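Local structure of tryptophan halogenase (Shewanella frigidimarina, 2PYX) at residues T182-C185 with T186-G190; Q120-L124 with C125-L129; Y297-S301 with S302-D306; A153-S156 with I157-Q161; Q437-L440 with E441-R444. The protein probably works as a flavin-dependent, monooxygenase-like enzyme that uses FAD to halogenate tryptophan or a related substrate. All coordinates share one frame; numbering follows the deposited sequence. Where two conformers were deposited one is given.

Contact 1 (T182-C185 with T186-G190); sequences TEHC and TQKLG
The His184 ring has Lys188 CB over one face, offset toward the rim, and a water at its edge, in plane, 2.8 Å from His184 ND1. Leu189 comes in obliquely, its CD1 3.6 Å from His184 CD2. The Lys188 chain, extended beyond CG, runs past the ring at about a right angle, with its CD 3.5 Å from His184 ND1, until NZ meets the same water. One solvent molecule thus joins imidazole and ammonium, whose nitrogens do not touch directly. The other ring nitrogen, NE2, bonds to Ile73 O, which fixes the ring's rotation.

This happens where helix 174-187 runs out into the loop leading to strand 192-195, at the outer edge of a Rossmann-type sheet; the helix also packs on Trp20 of helix 16-31. Here Thr182 O is gripped twice, by Thr186 N at 3.1 Å and Thr186 OG1 at 2.8 Å, the two donors reaching it from opposite faces of the carbonyl plane. A chi1 of 62° sets OG1 between its own backbone N and carbonyl carbon, where it can reach the carbonyl one turn earlier. Gln187, bent at chi2, then donates from NE2 to Thr186 OG1 over 2.9 Å in a nearly straight bond.

Contact 2 (Q120-L124 with C125-L129); sequences QELDL and CPYWL
Tyr127 leans back on Leu122 across the start of helix 125-128, a short helix whose entry is shaped by an Asx turn at Asp123. Followed outward, the Tyr127 side chain meets the preceding loop along one edge and over one face. Its CB sits 3.4 Å from Leu124 O. Farther out, CD2 turns its hydrogen-bearing edge to Asp123 O, 3.5 Å away and in the plane of the ring. CE2 then meets Leu122 CD1 at 3.9 Å, and the same methyl is the nearest Leu122 atom to the phenol OH. The second methyl, Leu122 CD2, stands over one face near the rim, the two side chains crossing at about a right angle. Ala490 and Met486 of helix 484-507 also touch this side chain.

Leu124 O receives Trp128 N at 2.9 Å, the donor nearly along the C=O axis; a second bond from Tyr127 N is weak. With its CG trans to the backbone N (chi1 180°), Asp123 swings its carboxylate toward the turn. OD2 is taken by Gln466 NE2, while OD1 accepts from Cys125 N at 3.0 Å, on the anti side and 32° out of the carboxylate plane.

Contact 3 (Y297-S301 with S302-D306); sequences YVYSS and SHTND
Tyr299 and Asp306 meet through a short hydrogen bond, the phenol OH donating to Asp306 OD1 at 2.6 Å. The acceptor lies at the edge of the ring, in its plane, while the carboxylate is turned 69° against it and is met on its anti side. Nearer the backbone, Thr304 CG2 packs obliquely at 3.5 Å from Tyr299 CD2. A second polar pair joins Ser300 and His303: His303 ND1 donates to Ser300 OG over 2.7 Å, in the plane of the imidazole.

Behind these contacts stands the turn that places them. Ser300 O accepts from two backbone donors, Thr304 N in its carbonyl plane at 3.1 Å and His303 N from above that plane at 3.0 Å. One water bridges Ser300 OG and Ser302 N; another donates to both Tyr299 OH and Asp306 O. On its far side His303 NE2 bonds to Asp425, whose negative charge may favour a protonated imidazole, and Gln331 makes a weak bond to Asp306 OD2. Asn305 OD1 accepts from Asp308 N, so the whole is a strand-to-helix connection in which the chain turns after strand 292-299 and helix 306-317 starts from an asparagine N-cap.

Contact 4 (A153-S156 with I157-Q161); sequences APKS and IVTAQ
Ser156 to Thr159 form a type I beta turn, closed by Thr159 N giving to Ser156 O at 3.0 Å from well above the carbonyl plane. The two end residues meet a second time through their side chains: in the modelled conformer of Ser156, its OG is hydrogen-bonded to Thr159 OG1 at 2.7 Å. A chi1 of 62° sets Ser156 OG between its backbone N and carbonyl carbon, whereas Thr159 OG1 lies beside its own backbone N, opposite its carbonyl carbon.

Lys155, just ahead of the turn, passes Thr159 at an oblique angle. Its CE lies 3.7 Å from Thr159 CG2, and a bend at chi3 (-65°) steers the amine past that methyl to Ala160 O, 2.9 Å from NZ. The bond reaches the carbonyl oxygen with the donor tilted 32° from its plane.

The turn belongs to the long connection between helix 144-149 and strand 169-172, and Lys155, itself buried, links the residue before the turn to Ala160 after it. The ammonium group has more than this one partner: it forms a salt bridge with Glu77, a hydrogen bond with Tyr168 OH and a cation-pi contact with Phe523, so its charge is probably well compensated. On the outer part of the turn, Ile157 rests on Leu514 and Lys517 of helix 511-520, while Gln161 continues the polar network with Glu77 N and Asp76.

Contact 5 (Q437-L440 with E441-R444); sequences QAML and ELWR
Met439, present as selenomethionine, and Trp443 both carry CG trans to their carbonyl carbon, with chi1 of -72° and -66°, and here this brings the Met439 chain against the indole one turn later. Met439 CB stands almost squarely over the six-membered ring, 3.6 Å from its centroid and only 10° off the normal, a CH-pi contact. Two further bends, at chi2 and chi3, curl the chain back so that selenium lies obliquely above the five-membered ring, 4.5 Å from that centroid; this is a Met-aromatic contact in its selenium form. The terminal CE then reaches Leu442 CD2 at 4.3 Å.

The backbone shares the same ring face. Met439 O, which accepts from Trp443 N at 2.8 Å nearly straight in line with its C=O bond, also sits over the indole, 3.1 Å from Trp443 CG. The tryptophan is thus covered on that side by carbonyl, methylene and selenium together. Ordinary helical bonds precede it, such as Leu442 N to Ala438 O at 3.0 Å, whereas Arg444 N to Leu440 O is weak.

Trp443 NE1 is bound to Asp452 OD2, and Pro448 of the following loop touches its side chain. Leu440 touches Leu410 and Val413, and by them helix 434-443 packs on the long helix 383-413.

The five contacts are short-range examples from different places in one chain, none touching another. Contacts 2 and 5 are the closest pair, about 7 Å between nearest atoms, and both meet Thr476: Leu129 touches it, and Trp443 O bonds to it. Contact 1 lies on the other side of the chain's centre, about 48 Å from contact 5 between centres, beside the probable FAD site: the Thr182 side chain is about 7 Å from Gly15, a predicted FAD-binding residue. In contact 4 the Lys155 side chain is about 12 Å from that of Lys89, the predicted active-site residue. Contact 3 lies apart, about 17 Å from contact 5 between nearest atoms, away from the annotated sites.

Contact 1 (T182-C185 with T186-G190)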
loop_
_atom_site.group_PDB
_atom_site.type_symbol
_atom_site.label_atom_id
_atom_site.label_comp_id
_atom_site.label_asym_id
_atom_site.label_seq_id
_atom_site.Cartn_x
_atom_site.Cartn_y
_atom_site.Cartn_z
ATOM N N THR A 182 6.598 -9.191 -16.240
ATOM C CA THR A 182 6.775 -9.072 -17.681
ATOM C C THR A 182 6.911 -10.455 -18.303
ATOM O O THR A 182 6.280 -10.770 -19.301
ATOM C CB THR A 182 8.058 -8.291 -17.977
ATOM O OG1 THR A 182 7.934 -6.930 -17.510
ATOM C CG2 THR A 182 8.364 -8.305 -19.487
ATOM N N GLU A 183 7.757 -11.264 -17.659
ATOM C CA GLU A 183 7.990 -12.644 -18.111
ATOM C C GLU A 183 6.711 -13.469 -18.042
ATOM O O GLU A 183 6.317 -14.097 -19.009
ATOM C CB GLU A 183 9.105 -13.307 -17.273
ATOM C CG GLU A 183 10.449 -12.638 -17.439
ATOM C CD GLU A 183 11.461 -12.865 -16.306
ATOM O OE1 GLU A 183 11.139 -13.498 -15.254
ATOM O OE2 GLU A 183 12.603 -12.344 -16.478
ATOM N N HIS A 184 6.035 -13.437 -16.904
ATOM C CA HIS A 184 4.829 -14.213 -16.766
ATOM C C HIS A 184 3.743 -13.764 -17.732
ATOM O O HIS A 184 3.092 -14.578 -18.391
ATOM C CB HIS A 184 4.348 -14.103 -15.350
ATOM C CG HIS A 184 3.118 -14.890 -15.074
ATOM N ND1 HIS A 184 3.147 -16.238 -14.771
ATOM C CD2 HIS A 184 1.816 -14.520 -15.047
ATOM C CE1 HIS A 184 1.909 -16.657 -14.564
ATOM N NE2 HIS A 184 1.082 -15.637 -14.732
ATOM N N CYS A 185 3.522 -12.461 -17.826
ATOM C CA CYS A 185 2.404 -11.981 -18.630
ATOM C C CYS A 185 2.574 -12.208 -20.122
ATOM O O CYS A 185 1.626 -12.496 -20.836
ATOM C CB CYS A 185 2.164 -10.497 -18.421
ATOM S SG CYS A 185 1.472 -10.125 -16.764
ATOM N N THR A 186 3.814 -12.054 -20.600
ATOM C CA THR A 186 4.087 -12.220 -22.021
ATOM C C THR A 186 4.210 -13.685 -22.420
ATOM O O THR A 186 3.742 -14.083 -23.502
ATOM C CB THR A 186 5.339 -11.437 -22.474
ATOM O OG1 THR A 186 6.483 -11.920 -21.793
ATOM C CG2 THR A 186 5.180 -9.953 -22.193
ATOM N N GLN A 187 4.799 -14.496 -21.539
ATOM C CA GLN A 187 5.078 -15.910 -21.894
ATOM C C GLN A 187 3.973 -16.888 -21.518
ATOM O O GLN A 187 3.833 -17.937 -22.139
ATOM C CB GLN A 187 6.411 -16.369 -21.304
ATOM C CG GLN A 187 7.613 -15.448 -21.695
ATOM C CD GLN A 187 7.717 -15.179 -23.214
ATOM O OE1 GLN A 187 7.985 -16.104 -23.995
ATOM N NE2 GLN A 187 7.477 -13.922 -23.638
ATOM N N LYS A 188 3.151 -16.521 -20.538
ATOM C CA LYS A 188 2.091 -17.388 -20.097
ATOM C C LYS A 188 0.688 -16.802 -20.275
ATOM O O LYS A 188 -0.266 -17.567 -20.473
ATOM C CB LYS A 188 2.327 -17.767 -18.655
ATOM C CG LYS A 188 3.645 -18.553 -18.412
ATOM C CD LYS A 188 3.772 -18.866 -16.935
ATOM C CE LYS A 188 4.919 -19.810 -16.577
ATOM N NZ LYS A 188 4.886 -20.174 -15.085
ATOM N N LEU A 189 0.550 -15.471 -20.244
ATOM C CA LEU A 189 -0.781 -14.847 -20.319
ATOM C C LEU A 189 -1.073 -14.128 -21.624
ATOM O O LEU A 189 -2.102 -13.496 -21.751
ATOM C CB LEU A 189 -0.998 -13.889 -19.135
ATOM C CG LEU A 189 -0.869 -14.470 -17.732
ATOM C CD1 LEU A 189 -1.189 -13.391 -16.723
ATOM C CD2 LEU A 189 -1.766 -15.656 -17.543
ATOM N N GLY A 190 -0.216 -14.263 -22.638
ATOM C CA GLY A 190 -0.528 -13.752 -23.972
ATOM C C GLY A 190 -0.552 -12.245 -24.193
ATOM O O GLY A 190 -1.111 -11.768 -25.201
HETATM O O HOH W 1 5.483 -17.592 -14.176
#

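Contact 2 (Q120-L124 with C125-L129)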
loop_
_atom_site.group_PDB
_atom_site.type_symbol
_atom_site.label_atom_id
_atom_site.label_comp_id
_atom_site.label_asym_id
_atom_site.label_seq_id
_atom_site.Cartn_x
_atom_site.Cartn_y
_atom_site.Cartn_z
ATOM N N GLN A 120 -15.707 -11.432 13.810
ATOM C CA GLN A 120 -16.996 -11.886 13.278
ATOM C C GLN A 120 -18.055 -12.051 14.373
ATOM O O GLN A 120 -19.252 -12.134 14.070
ATOM C CB GLN A 120 -16.820 -13.194 12.495
ATOM C CG GLN A 120 -16.082 -13.005 11.183
ATOM N N GLU A 121 -17.631 -12.123 15.623
ATOM C CA GLU A 121 -18.531 -12.307 16.756
ATOM C C GLU A 121 -18.812 -11.043 17.562
ATOM O O GLU A 121 -19.917 -10.880 18.070
ATOM C CB GLU A 121 -17.954 -13.318 17.709
ATOM C CG GLU A 121 -17.691 -14.666 17.076
ATOM C CD GLU A 121 -17.115 -15.629 18.073
ATOM O OE1 GLU A 121 -17.794 -15.902 19.079
ATOM O OE2 GLU A 121 -15.972 -16.090 17.863
ATOM N N LEU A 122 -17.804 -10.186 17.724
ATOM C CA LEU A 122 -17.886 -9.036 18.620
ATOM C C LEU A 122 -16.700 -8.118 18.344
ATOM O O LEU A 122 -15.592 -8.594 18.146
ATOM C CB LEU A 122 -17.834 -9.463 20.085
ATOM C CG LEU A 122 -18.029 -8.377 21.154
ATOM C CD1 LEU A 122 -19.443 -7.791 21.069
ATOM C CD2 LEU A 122 -17.749 -8.914 22.517
ATOM N N ASP A 123 -16.959 -6.824 18.282
ATOM C CA ASP A 123 -15.898 -5.817 18.166
ATOM C C ASP A 123 -15.347 -5.590 19.563
ATOM O O ASP A 123 -15.975 -4.945 20.412
ATOM C CB ASP A 123 -16.459 -4.526 17.551
ATOM C CG ASP A 123 -15.424 -3.429 17.406
ATOM O OD1 ASP A 123 -14.333 -3.557 17.967
ATOM O OD2 ASP A 123 -15.733 -2.431 16.732
ATOM N N LEU A 124 -14.135 -6.078 19.812
ATOM C CA LEU A 124 -13.540 -6.024 21.143
ATOM C C LEU A 124 -13.113 -4.626 21.603
ATOM O O LEU A 124 -12.890 -4.403 22.795
ATOM C CB LEU A 124 -12.308 -6.920 21.206
ATOM C CG LEU A 124 -12.551 -8.441 21.172
ATOM C CD1 LEU A 124 -11.243 -9.202 21.207
ATOM C CD2 LEU A 124 -13.424 -8.840 22.365
ATOM N N CYS A 125 -12.927 -3.707 20.653
ATOM C CA CYS A 125 -12.358 -2.425 20.995
ATOM C C CYS A 125 -12.999 -1.734 22.211
ATOM O O CYS A 125 -12.296 -1.402 23.157
ATOM C CB CYS A 125 -12.305 -1.550 19.737
ATOM S SG CYS A 125 -11.495 0.039 19.964
ATOM N N PRO A 126 -14.326 -1.503 22.207
ATOM C CA PRO A 126 -14.888 -0.841 23.394
ATOM C C PRO A 126 -14.758 -1.645 24.699
ATOM O O PRO A 126 -14.780 -1.036 25.769
ATOM C CB PRO A 126 -16.364 -0.634 23.033
ATOM C CG PRO A 126 -16.621 -1.604 21.978
ATOM C CD PRO A 126 -15.357 -1.708 21.181
ATOM N N TYR A 127 -14.640 -2.967 24.593
ATOM C CA TYR A 127 -14.387 -3.827 25.771
ATOM C C TYR A 127 -12.956 -3.739 26.278
ATOM O O TYR A 127 -12.697 -3.997 27.459
ATOM C CB TYR A 127 -14.814 -5.284 25.448
ATOM C CG TYR A 127 -16.296 -5.329 25.122
ATOM C CD1 TYR A 127 -17.263 -5.474 26.127
ATOM C CD2 TYR A 127 -16.752 -5.125 23.819
ATOM C CE1 TYR A 127 -18.635 -5.414 25.826
ATOM C CE2 TYR A 127 -18.127 -5.086 23.517
ATOM C CZ TYR A 127 -19.061 -5.255 24.537
ATOM O OH TYR A 127 -20.402 -5.179 24.179
ATOM N N TRP A 128 -12.018 -3.404 25.384
ATOM C CA TRP A 128 -10.645 -3.184 25.775
ATOM C C TRP A 128 -10.458 -1.828 26.471
ATOM O O TRP A 128 -9.637 -1.677 27.371
ATOM C CB TRP A 128 -9.698 -3.320 24.555
ATOM C CG TRP A 128 -8.416 -2.640 24.811
ATOM C CD1 TRP A 128 -7.354 -3.123 25.520
ATOM C CD2 TRP A 128 -8.083 -1.303 24.462
ATOM N NE1 TRP A 128 -6.377 -2.191 25.580
ATOM C CE2 TRP A 128 -6.809 -1.042 24.964
ATOM C CE3 TRP A 128 -8.766 -0.286 23.778
ATOM C CZ2 TRP A 128 -6.183 0.187 24.790
ATOM C CZ3 TRP A 128 -8.136 0.909 23.594
ATOM C CH2 TRP A 128 -6.876 1.148 24.093
ATOM N N LEU A 129 -11.225 -0.834 26.040
ATOM C CA LEU A 129 -10.990 0.538 26.422
ATOM C C LEU A 129 -10.785 0.773 27.937
ATOM O O LEU A 129 -9.866 1.511 28.328
ATOM C CB LEU A 129 -12.128 1.376 25.825
ATOM C CG LEU A 129 -11.957 2.869 25.699
ATOM C CD1 LEU A 129 -10.751 3.228 24.859
ATOM C CD2 LEU A 129 -13.246 3.448 25.126
#

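Contact 3 (Y297-S301 with S302-D306)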
loop_
_atom_site.group_PDB
_atom_site.type_symbol
_atom_site.label_atom_id
_atom_site.label_comp_id
_atom_site.label_asym_id
_atom_site.label_seq_id
_atom_site.Cartn_x
_atom_site.Cartn_y
_atom_site.Cartn_z
ATOM N N TYR A 297 13.769 9.221 4.343
ATOM C CA TYR A 297 13.210 10.253 5.171
ATOM C C TYR A 297 12.202 11.024 4.296
ATOM O O TYR A 297 12.553 11.603 3.266
ATOM C CB TYR A 297 14.302 11.222 5.628
ATOM C CG TYR A 297 13.895 12.307 6.594
ATOM C CD1 TYR A 297 12.707 12.249 7.316
ATOM C CD2 TYR A 297 14.721 13.399 6.815
ATOM C CE1 TYR A 297 12.363 13.293 8.238
ATOM C CE2 TYR A 297 14.371 14.408 7.692
ATOM C CZ TYR A 297 13.218 14.354 8.430
ATOM O OH TYR A 297 12.850 15.304 9.320
ATOM N N VAL A 298 10.925 10.952 4.704
ATOM C CA VAL A 298 9.830 11.733 4.140
ATOM C C VAL A 298 9.727 12.988 4.968
ATOM O O VAL A 298 9.558 12.909 6.178
ATOM C CB VAL A 298 8.527 10.921 4.262
ATOM C CG1 VAL A 298 7.317 11.783 3.930
ATOM C CG2 VAL A 298 8.604 9.684 3.415
ATOM N N TYR A 299 9.758 14.138 4.310
ATOM C CA TYR A 299 9.788 15.393 5.051
ATOM C C TYR A 299 9.162 16.566 4.268
ATOM O O TYR A 299 8.873 16.455 3.077
ATOM C CB TYR A 299 11.223 15.734 5.495
ATOM C CG TYR A 299 12.209 15.992 4.410
ATOM C CD1 TYR A 299 12.909 14.959 3.847
ATOM C CD2 TYR A 299 12.477 17.290 3.960
ATOM C CE1 TYR A 299 13.816 15.170 2.828
ATOM C CE2 TYR A 299 13.395 17.514 2.936
ATOM C CZ TYR A 299 14.105 16.448 2.400
ATOM O OH TYR A 299 15.013 16.658 1.369
ATOM N N SER A 300 8.968 17.668 4.974
ATOM C CA SER A 300 8.344 18.889 4.393
ATOM C C SER A 300 9.398 19.933 4.123
ATOM O O SER A 300 10.031 20.397 5.072
ATOM C CB SER A 300 7.355 19.440 5.377
ATOM O OG SER A 300 6.876 20.706 4.979
ATOM N N SER A 301 9.533 20.322 2.858
ATOM C CA SER A 301 10.504 21.380 2.507
ATOM C C SER A 301 10.132 22.748 3.037
ATOM O O SER A 301 10.996 23.635 3.076
ATOM C CB SER A 301 10.675 21.463 1.010
ATOM O OG SER A 301 9.472 21.722 0.331
ATOM N N SER A 302 8.866 22.955 3.435
ATOM C CA SER A 302 8.516 24.218 4.074
ATOM C C SER A 302 8.810 24.224 5.550
ATOM O O SER A 302 8.577 25.259 6.203
ATOM C CB SER A 302 7.074 24.618 3.805
ATOM O OG SER A 302 6.180 23.735 4.433
ATOM N N HIS A 303 9.336 23.117 6.080
ATOM C CA HIS A 303 9.774 23.036 7.461
ATOM C C HIS A 303 11.277 22.844 7.637
ATOM O O HIS A 303 11.803 23.233 8.669
ATOM C CB HIS A 303 9.035 21.922 8.209
ATOM C CG HIS A 303 7.585 22.222 8.388
ATOM N ND1 HIS A 303 6.646 21.917 7.429
ATOM C CD2 HIS A 303 6.908 22.789 9.414
ATOM C CE1 HIS A 303 5.453 22.307 7.850
ATOM N NE2 HIS A 303 5.586 22.860 9.039
ATOM N N THR A 304 11.935 22.234 6.659
ATOM C CA THR A 304 13.376 22.021 6.703
ATOM C C THR A 304 13.987 22.104 5.318
ATOM O O THR A 304 13.368 21.747 4.309
ATOM C CB THR A 304 13.734 20.671 7.329
ATOM O OG1 THR A 304 15.171 20.534 7.354
ATOM C CG2 THR A 304 13.193 19.507 6.534
ATOM N N ASN A 305 15.238 22.584 5.257
ATOM C CA ASN A 305 15.987 22.482 4.007
ATOM C C ASN A 305 16.542 21.073 3.803
ATOM O O ASN A 305 16.372 20.197 4.671
ATOM C CB ASN A 305 17.055 23.573 3.872
ATOM C CG ASN A 305 18.221 23.384 4.790
ATOM O OD1 ASN A 305 18.467 22.294 5.295
ATOM N ND2 ASN A 305 18.987 24.447 4.966
ATOM N N ASP A 306 17.146 20.832 2.641
ATOM C CA ASP A 306 17.616 19.514 2.320
ATOM C C ASP A 306 18.914 19.148 3.035
ATOM O O ASP A 306 19.146 17.978 3.352
ATOM C CB ASP A 306 17.755 19.362 0.812
ATOM C CG ASP A 306 16.457 19.628 0.089
ATOM O OD1 ASP A 306 15.399 19.105 0.523
ATOM O OD2 ASP A 306 16.481 20.341 -0.909
HETATM O O HOH W 2 18.018 15.870 1.580
HETATM O O HOH W 3 6.348 21.637 2.344
#

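Contact 4 (A153-S156 with I157-Q161)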
loop_
_atom_site.group_PDB
_atom_site.type_symbol
_atom_site.label_atom_id
_atom_site.label_comp_id
_atom_site.label_asym_id
_atom_site.label_seq_id
_atom_site.Cartn_x
_atom_site.Cartn_y
_atom_site.Cartn_z
ATOM N N ALA A 153 7.839 -14.919 11.868
ATOM C CA ALA A 153 7.179 -14.909 10.580
ATOM C C ALA A 153 5.647 -15.070 10.736
ATOM O O ALA A 153 5.155 -15.323 11.831
ATOM C CB ALA A 153 7.735 -15.996 9.729
ATOM N N PRO A 154 4.884 -14.870 9.643
ATOM C CA PRO A 154 3.423 -15.070 9.688
ATOM C C PRO A 154 2.936 -16.489 9.378
ATOM O O PRO A 154 1.734 -16.740 9.355
ATOM C CB PRO A 154 2.928 -14.161 8.547
ATOM C CG PRO A 154 4.047 -14.169 7.584
ATOM C CD PRO A 154 5.311 -14.323 8.343
ATOM N N LYS A 155 3.882 -17.383 9.105
ATOM C CA LYS A 155 3.547 -18.744 8.692
ATOM C C LYS A 155 4.765 -19.637 8.910
ATOM O O LYS A 155 5.825 -19.157 9.223
ATOM C CB LYS A 155 3.093 -18.766 7.214
ATOM C CG LYS A 155 4.193 -18.360 6.219
ATOM C CD LYS A 155 3.654 -18.103 4.826
ATOM C CE LYS A 155 3.066 -19.338 4.164
ATOM N NZ LYS A 155 2.507 -19.059 2.773
ATOM N N SER A 156 4.567 -20.944 8.734
ATOM C CA SER A 156 5.617 -21.948 8.884
ATOM C C SER A 156 5.983 -22.496 7.515
ATOM O O SER A 156 5.246 -22.290 6.550
ATOM C CB SER A 156 5.092 -23.095 9.747
ATOM O OG SER A 156 3.984 -23.726 9.118
ATOM N N ILE A 157 7.097 -23.224 7.433
ATOM C CA ILE A 157 7.544 -23.800 6.144
ATOM C C ILE A 157 6.544 -24.843 5.601
ATOM O O ILE A 157 6.465 -25.085 4.377
ATOM C CB ILE A 157 9.003 -24.327 6.263
ATOM C CG1 ILE A 157 9.603 -24.669 4.896
ATOM C CG2 ILE A 157 9.079 -25.544 7.226
ATOM C CD1 ILE A 157 9.464 -23.593 3.849
ATOM N N VAL A 158 5.746 -25.416 6.499
ATOM C CA VAL A 158 4.735 -26.415 6.134
ATOM C C VAL A 158 3.413 -25.794 5.706
ATOM O O VAL A 158 2.516 -26.483 5.214
ATOM C CB VAL A 158 4.482 -27.435 7.300
ATOM C CG1 VAL A 158 5.781 -28.148 7.650
ATOM C CG2 VAL A 158 3.895 -26.752 8.518
ATOM N N THR A 159 3.276 -24.483 5.880
ATOM C CA THR A 159 2.089 -23.784 5.448
ATOM C C THR A 159 2.049 -23.608 3.916
ATOM O O THR A 159 3.063 -23.324 3.279
ATOM C CB THR A 159 2.017 -22.402 6.106
ATOM O OG1 THR A 159 2.156 -22.553 7.530
ATOM C CG2 THR A 159 0.698 -21.724 5.815
ATOM N N ALA A 160 0.869 -23.769 3.337
ATOM C CA ALA A 160 0.678 -23.686 1.890
ATOM C C ALA A 160 0.989 -22.296 1.357
ATOM O O ALA A 160 0.873 -21.302 2.096
ATOM C CB ALA A 160 -0.749 -24.058 1.541
ATOM N N GLN A 161 1.371 -22.236 0.083
ATOM C CA GLN A 161 1.557 -20.941 -0.594
ATOM C C GLN A 161 0.354 -20.055 -0.366
ATOM O O GLN A 161 -0.799 -20.478 -0.558
ATOM C CB GLN A 161 1.748 -21.145 -2.085
ATOM C CG GLN A 161 3.054 -21.777 -2.409
ATOM C CD GLN A 161 3.286 -21.934 -3.892
ATOM O OE1 GLN A 161 2.882 -21.095 -4.699
ATOM N NE2 GLN A 161 3.972 -23.030 -4.260
#

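Contact 5 (Q437-L440 with E441-R444)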
loop_
_atom_site.group_PDB
_atom_site.type_symbol
_atom_site.label_atom_id
_atom_site.label_comp_id
_atom_site.label_asym_id
_atom_site.label_seq_id
_atom_site.Cartn_x
_atom_site.Cartn_y
_atom_site.Cartn_z
ATOM N N GLN A 437 -12.048 15.853 10.898
ATOM C CA GLN A 437 -12.433 16.631 12.089
ATOM C C GLN A 437 -13.705 16.038 12.715
ATOM O O GLN A 437 -13.822 15.954 13.934
ATOM C CB GLN A 437 -12.661 18.090 11.726
ATOM C CG GLN A 437 -11.413 18.896 11.403
ATOM C CD GLN A 437 -11.683 20.381 11.134
ATOM O OE1 GLN A 437 -12.557 20.986 11.759
ATOM N NE2 GLN A 437 -10.931 20.967 10.216
ATOM N N ALA A 438 -14.659 15.654 11.869
ATOM C CA ALA A 438 -15.906 15.088 12.390
ATOM C C ALA A 438 -15.650 13.795 13.136
ATOM O O ALA A 438 -16.233 13.521 14.201
ATOM C CB ALA A 438 -16.919 14.883 11.292
HETATM N N MSE A 439 -14.782 12.965 12.578
HETATM C CA MSE A 439 -14.448 11.693 13.217
HETATM C C MSE A 439 -13.716 11.871 14.530
HETATM O O MSE A 439 -13.985 11.185 15.511
HETATM C CB MSE A 439 -13.636 10.815 12.295
HETATM C CG MSE A 439 -14.419 10.231 11.140
HETATM SE SE MSE A 439 -15.943 9.067 11.738
HETATM C CE MSE A 439 -16.781 10.148 11.363
ATOM N N LEU A 440 -12.766 12.793 14.546
ATOM C CA LEU A 440 -12.001 13.059 15.767
ATOM C C LEU A 440 -12.898 13.501 16.912
ATOM O O LEU A 440 -12.679 13.135 18.053
ATOM C CB LEU A 440 -10.923 14.114 15.487
ATOM C CG LEU A 440 -9.738 13.596 14.671
ATOM C CD1 LEU A 440 -8.881 14.772 14.217
ATOM C CD2 LEU A 440 -8.949 12.520 15.399
ATOM N N GLU A 441 -13.926 14.272 16.582
ATOM C CA GLU A 441 -14.903 14.688 17.574
ATOM C C GLU A 441 -15.746 13.496 18.020
ATOM O O GLU A 441 -15.916 13.271 19.224
ATOM C CB GLU A 441 -15.754 15.827 17.025
ATOM C CG GLU A 441 -16.888 16.261 17.911
ATOM C CD GLU A 441 -17.792 17.277 17.230
ATOM O OE1 GLU A 441 -18.673 16.926 16.355
ATOM O OE2 GLU A 441 -17.635 18.454 17.628
ATOM N N LEU A 442 -16.263 12.714 17.066
ATOM C CA LEU A 442 -17.070 11.561 17.417
ATOM C C LEU A 442 -16.300 10.563 18.261
ATOM O O LEU A 442 -16.842 10.021 19.238
ATOM C CB LEU A 442 -17.590 10.898 16.145
ATOM C CG LEU A 442 -18.495 9.692 16.315
ATOM C CD1 LEU A 442 -19.724 10.083 17.099
ATOM C CD2 LEU A 442 -18.866 9.095 14.967
ATOM N N TRP A 443 -15.023 10.339 17.925
ATOM C CA TRP A 443 -14.248 9.298 18.579
ATOM C C TRP A 443 -13.842 9.675 19.997
ATOM O O TRP A 443 -13.416 8.798 20.739
ATOM C CB TRP A 443 -13.050 8.918 17.726
ATOM C CG TRP A 443 -13.427 8.287 16.443
ATOM C CD1 TRP A 443 -14.590 7.601 16.169
ATOM C CD2 TRP A 443 -12.637 8.219 15.245
ATOM N NE1 TRP A 443 -14.553 7.113 14.878
ATOM C CE2 TRP A 443 -13.378 7.476 14.289
ATOM C CE3 TRP A 443 -11.393 8.734 14.873
ATOM C CZ2 TRP A 443 -12.904 7.252 12.992
ATOM C CZ3 TRP A 443 -10.938 8.509 13.578
ATOM C CH2 TRP A 443 -11.696 7.787 12.667
ATOM N N ARG A 444 -13.985 10.944 20.377
ATOM C CA ARG A 444 -13.863 11.286 21.795
ATOM C C ARG A 444 -14.903 10.560 22.627
ATOM O O ARG A 444 -14.700 10.359 23.822
ATOM C CB ARG A 444 -14.026 12.778 21.992
ATOM C CG ARG A 444 -12.914 13.617 21.471
ATOM C CD ARG A 444 -13.258 15.089 21.620
ATOM N NE ARG A 444 -13.357 15.450 23.030
ATOM C CZ ARG A 444 -13.897 16.574 23.508
ATOM N NH1 ARG A 444 -14.419 17.485 22.698
ATOM N NH2 ARG A 444 -13.904 16.786 24.823
#